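Local coordinates for protein AlyGC (Glaciecola chathamensis, PDB 5GKD) that probably cleaves alginate by beta-elimination, as a calcium-containing lyase of polysaccharide lyase family 6, at residues E118-D123 and G567-A572; N593-T596 and Y602-E605. All coordinates share one frame; numbering follows the deposited sequence.

In the fold
The two contacts lie side by side, centres about 10 Å apart, where the two parallel beta-helices of the chain face each other. Contact 1 spans that interface: a loop of the first beta-helix packs on a loop of the second, partly buried and without a direct hydrogen bond between its segments. Contact 2 is buried more fully and lies within one loop of the second beta-helix, which an asparagine side chain ties together through hydrogen bonds. The two are joined by a salt bridge of 2.7 Å from R569 NH1 to E595 OE1 and by edge-to-face packing of F571 with Y602, linking the interface loop to the next coil.

Contact 1: residues E118-D123 and G567-A572; sequences EKFEQD and GNRSFA
K119 and F120 pack against R569 and F571 in a loop-to-loop contact between the two parallel beta-helices of the chain, the right-handed fold of the pectate lyase-like clan. Residues 118-123 lead into strand 124-128 of the first beta-helix and 567-572 into strand 572-578 of the second; two beta turns meet, type I from E118 to E121 and type II from G567 to S570. The F120 side chain crosses that of R569 at about a right angle, its CD1 lying 3.9 Å from R569 CD. A bend at chi2 (-57°) folds the arginine chain so that its CD and NE pass alongside the phenylalanine. The guanidinium is inclined 63° to the ring, and with R569 CZ 5.6 Å from the F120 ring centroid any cation-pi attraction is weak. Its NH1 and NH2 are instead held by E595 and D597. The K119 chain reaches across with its ammonium, NZ coming to 3.3 Å from F571 CB. This nitrogen is satisfied by L177 O and N542 OD1, one from each beta-helix, so the lysine bridges the interface. F120 also touches S179, close to the calcium ligand N180, and its side chain is about 12 Å from the metal. E121, in the same turn, forms a salt bridge with R536 of the second subunit. Within the arginine-bearing turn, G567 O takes two bonds, one from S570 N and one of 2.7 Å from S570 OG, the hydroxyl lying 15° from the carbonyl plane.

Contact 2: residues N593-T596 and Y602-E605; sequences NKET and YNVE
N603 OD1 receives the backbone N-H of K594 at 3.1 Å (K594 N to N603 OD1) and is also met by a water placed to donate to it. The same water accepts from E595 N at 3.0 Å, so one amide oxygen holds two successive peptide N-H groups, the first directly and the second through solvent. The other end of the amide is used as well: N603 ND2 donates to E595 OE2 at 2.8 Å, with an N-H...O angle of 159°. The acceptor lies close to the amide plane of N603, but the carboxylate is turned 67° against that plane and is approached on its anti side. Since ND2 also binds S570 O, the amide is gripped at both ends and its flip is fixed. E595, the centre of an inverse gamma turn, folds back at chi2 (-57°), which brings CG to 3.6 Å from N603 ND2, the two side chains crossing obliquely, and sets the carboxylate between N603 and R569. The arginine is likely to stabilise the negative charge of this buried acid. A leucine here would probably cost K594 N its acceptor and E595 OE2 and S570 O this donor, and could let the turn at 593-596 shift. Farther along, Y602 OH donates to the syn lone pair of E605 OE1 at 2.6 Å, while E605 OE2 forms a salt bridge with R234 of the first beta-helix. Both segments belong to the loop from strand 590-592 to strand 606-610 in one coil of the second beta-helix; N593 packs on strand 622-625 of the following coil, and the backbones of N603 and E605 bond to A572, at the start of strand 572-578.

Contact 1: residues E118-D123 and G567-A572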
# COMPACT_ATOMS: atom_id res chain seq x y z
N GLU A 118 -6.68 9.58 0.02
CA GLU A 118 -5.27 9.25 0.26
C GLU A 118 -4.50 10.51 0.62
O GLU A 118 -4.53 11.48 -0.14
CB GLU A 118 -4.61 8.61 -0.97
CG GLU A 118 -5.15 7.26 -1.36
CD GLU A 118 -4.37 6.62 -2.49
OE1 GLU A 118 -3.14 6.44 -2.36
OE2 GLU A 118 -4.99 6.33 -3.54
N LYS A 119 -3.77 10.47 1.74
CA LYS A 119 -3.05 11.66 2.20
C LYS A 119 -2.09 12.18 1.16
O LYS A 119 -1.90 13.40 1.05
CB LYS A 119 -2.30 11.37 3.51
CG LYS A 119 -3.18 11.32 4.76
CD LYS A 119 -2.34 11.17 6.04
CE LYS A 119 -1.66 12.47 6.37
NZ LYS A 119 -0.55 12.28 7.30
N PHE A 120 -1.45 11.31 0.37
CA PHE A 120 -0.42 11.79 -0.55
C PHE A 120 -0.86 11.74 -1.99
O PHE A 120 -0.03 11.73 -2.90
CB PHE A 120 0.88 11.04 -0.28
CG PHE A 120 1.45 11.44 1.03
CD1 PHE A 120 1.04 10.83 2.19
CD2 PHE A 120 2.24 12.57 1.12
CE1 PHE A 120 1.50 11.26 3.41
CE2 PHE A 120 2.70 13.01 2.34
CZ PHE A 120 2.32 12.36 3.49
N GLU A 121 -2.17 11.74 -2.22
CA GLU A 121 -2.74 12.14 -3.49
C GLU A 121 -3.05 13.63 -3.34
O GLU A 121 -3.99 14.01 -2.64
CB GLU A 121 -3.98 11.31 -3.80
CG GLU A 121 -4.39 11.31 -5.26
CD GLU A 121 -3.34 10.70 -6.18
OE1 GLU A 121 -3.17 11.23 -7.30
OE2 GLU A 121 -2.69 9.72 -5.80
N GLN A 122 -2.23 14.46 -3.99
CA GLN A 122 -2.19 15.90 -3.77
C GLN A 122 -3.30 16.65 -4.49
O GLN A 122 -3.60 16.38 -5.66
CB GLN A 122 -0.83 16.44 -4.23
CG GLN A 122 -0.77 17.95 -4.29
CD GLN A 122 0.60 18.45 -4.65
OE1 GLN A 122 0.91 19.62 -4.47
NE2 GLN A 122 1.45 17.56 -5.15
N ASP A 123 -3.89 17.62 -3.81
CA ASP A 123 -4.73 18.62 -4.45
C ASP A 123 -4.63 19.92 -3.65
O ASP A 123 -3.91 20.01 -2.66
CB ASP A 123 -6.19 18.14 -4.57
CG ASP A 123 -6.87 17.89 -3.21
OD1 ASP A 123 -6.32 18.22 -2.14
OD2 ASP A 123 -8.00 17.35 -3.22
N GLY A 567 0.81 0.97 8.30
CA GLY A 567 0.54 0.93 6.88
C GLY A 567 1.34 1.97 6.11
O GLY A 567 1.73 3.01 6.65
N ASN A 568 1.61 1.66 4.85
CA ASN A 568 2.26 2.64 3.98
C ASN A 568 1.47 3.95 3.96
O ASN A 568 0.24 3.95 3.86
CB ASN A 568 2.39 2.07 2.56
CG ASN A 568 3.56 1.09 2.44
OD1 ASN A 568 4.68 1.48 2.13
ND2 ASN A 568 3.30 -0.19 2.68
N ARG A 569 2.19 5.06 4.09
CA ARG A 569 1.61 6.40 4.08
C ARG A 569 0.68 6.65 5.26
O ARG A 569 -0.16 7.54 5.20
CB ARG A 569 0.88 6.69 2.76
CG ARG A 569 1.76 6.55 1.50
CD ARG A 569 2.98 7.47 1.59
NE ARG A 569 3.49 7.86 0.30
CZ ARG A 569 4.77 7.78 -0.08
NH1 ARG A 569 5.68 7.32 0.76
NH2 ARG A 569 5.12 8.19 -1.29
N SER A 570 0.79 5.88 6.34
CA SER A 570 0.02 6.14 7.55
C SER A 570 0.80 7.10 8.44
O SER A 570 2.01 7.24 8.32
CB SER A 570 -0.29 4.83 8.30
OG SER A 570 0.89 4.25 8.86
N PHE A 571 0.09 7.76 9.35
CA PHE A 571 0.75 8.76 10.19
C PHE A 571 0.11 8.80 11.57
O PHE A 571 -1.07 9.12 11.71
CB PHE A 571 0.71 10.15 9.55
CG PHE A 571 1.59 11.17 10.27
CD1 PHE A 571 2.93 11.29 9.95
CD2 PHE A 571 1.06 11.96 11.29
CE1 PHE A 571 3.74 12.19 10.63
CE2 PHE A 571 1.86 12.87 11.95
CZ PHE A 571 3.20 12.99 11.63
N ALA A 572 0.91 8.49 12.60
CA ALA A 572 0.49 8.62 13.98
C ALA A 572 0.88 9.99 14.53
O ALA A 572 2.06 10.32 14.61
CB ALA A 572 1.13 7.52 14.84

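Contact 2: residues N593-T596 and Y602-E605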
# COMPACT_ATOMS: atom_id res chain seq x y z
N ASN A 593 8.84 2.52 9.47
CA ASN A 593 9.88 2.74 8.48
C ASN A 593 9.40 2.38 7.08
O ASN A 593 10.17 1.84 6.27
CB ASN A 593 11.12 1.92 8.82
CG ASN A 593 10.85 0.44 8.78
OD1 ASN A 593 9.71 0.02 8.91
ND2 ASN A 593 11.89 -0.35 8.57
N LYS A 594 8.14 2.68 6.75
CA LYS A 594 7.59 2.28 5.46
C LYS A 594 7.94 3.24 4.32
O LYS A 594 7.87 2.84 3.15
CB LYS A 594 6.07 2.14 5.54
CG LYS A 594 5.63 1.13 6.58
CD LYS A 594 6.42 -0.17 6.42
CE LYS A 594 6.09 -1.21 7.48
NZ LYS A 594 4.81 -1.92 7.25
N GLU A 595 8.30 4.48 4.60
CA GLU A 595 8.40 5.48 3.53
C GLU A 595 9.85 5.61 3.07
O GLU A 595 10.55 6.59 3.32
CB GLU A 595 7.85 6.82 4.01
CG GLU A 595 6.64 6.68 4.92
CD GLU A 595 5.50 5.91 4.28
OE1 GLU A 595 5.35 6.00 3.05
OE2 GLU A 595 4.75 5.24 5.00
N THR A 596 10.29 4.59 2.34
CA THR A 596 11.67 4.49 1.90
C THR A 596 11.90 5.13 0.53
O THR A 596 12.97 4.95 -0.04
CB THR A 596 12.11 3.03 1.88
OG1 THR A 596 11.14 2.27 1.15
CG2 THR A 596 12.19 2.48 3.29
N TYR A 602 7.06 10.60 6.60
CA TYR A 602 7.35 9.72 7.73
C TYR A 602 6.04 9.29 8.38
O TYR A 602 4.96 9.72 7.99
CB TYR A 602 8.34 10.38 8.72
CG TYR A 602 7.97 11.72 9.31
CD1 TYR A 602 8.14 12.91 8.59
CD2 TYR A 602 7.53 11.83 10.63
CE1 TYR A 602 7.86 14.15 9.16
CE2 TYR A 602 7.23 13.06 11.20
CZ TYR A 602 7.40 14.21 10.47
OH TYR A 602 7.11 15.41 11.05
N ASN A 603 6.15 8.40 9.40
CA ASN A 603 5.03 7.64 9.93
C ASN A 603 4.58 8.04 11.33
O ASN A 603 3.52 7.57 11.77
CB ASN A 603 5.38 6.14 9.97
CG ASN A 603 5.60 5.54 8.59
OD1 ASN A 603 6.65 4.94 8.32
ND2 ASN A 603 4.61 5.69 7.71
N VAL A 604 5.34 8.87 12.04
CA VAL A 604 5.04 9.17 13.44
C VAL A 604 5.66 10.51 13.86
O VAL A 604 6.84 10.77 13.60
CB VAL A 604 5.52 8.04 14.37
CG1 VAL A 604 7.03 7.80 14.23
CG2 VAL A 604 5.16 8.34 15.83
N GLU A 605 4.87 11.36 14.52
CA GLU A 605 5.40 12.62 15.00
C GLU A 605 6.12 12.45 16.34
O GLU A 605 7.25 12.92 16.49
CB GLU A 605 4.27 13.66 15.12
CG GLU A 605 4.78 15.08 15.40
CD GLU A 605 5.60 15.69 14.26
OE1 GLU A 605 5.59 15.16 13.13
OE2 GLU A 605 6.25 16.73 14.51
O HOH W 1 9.18 5.60 7.29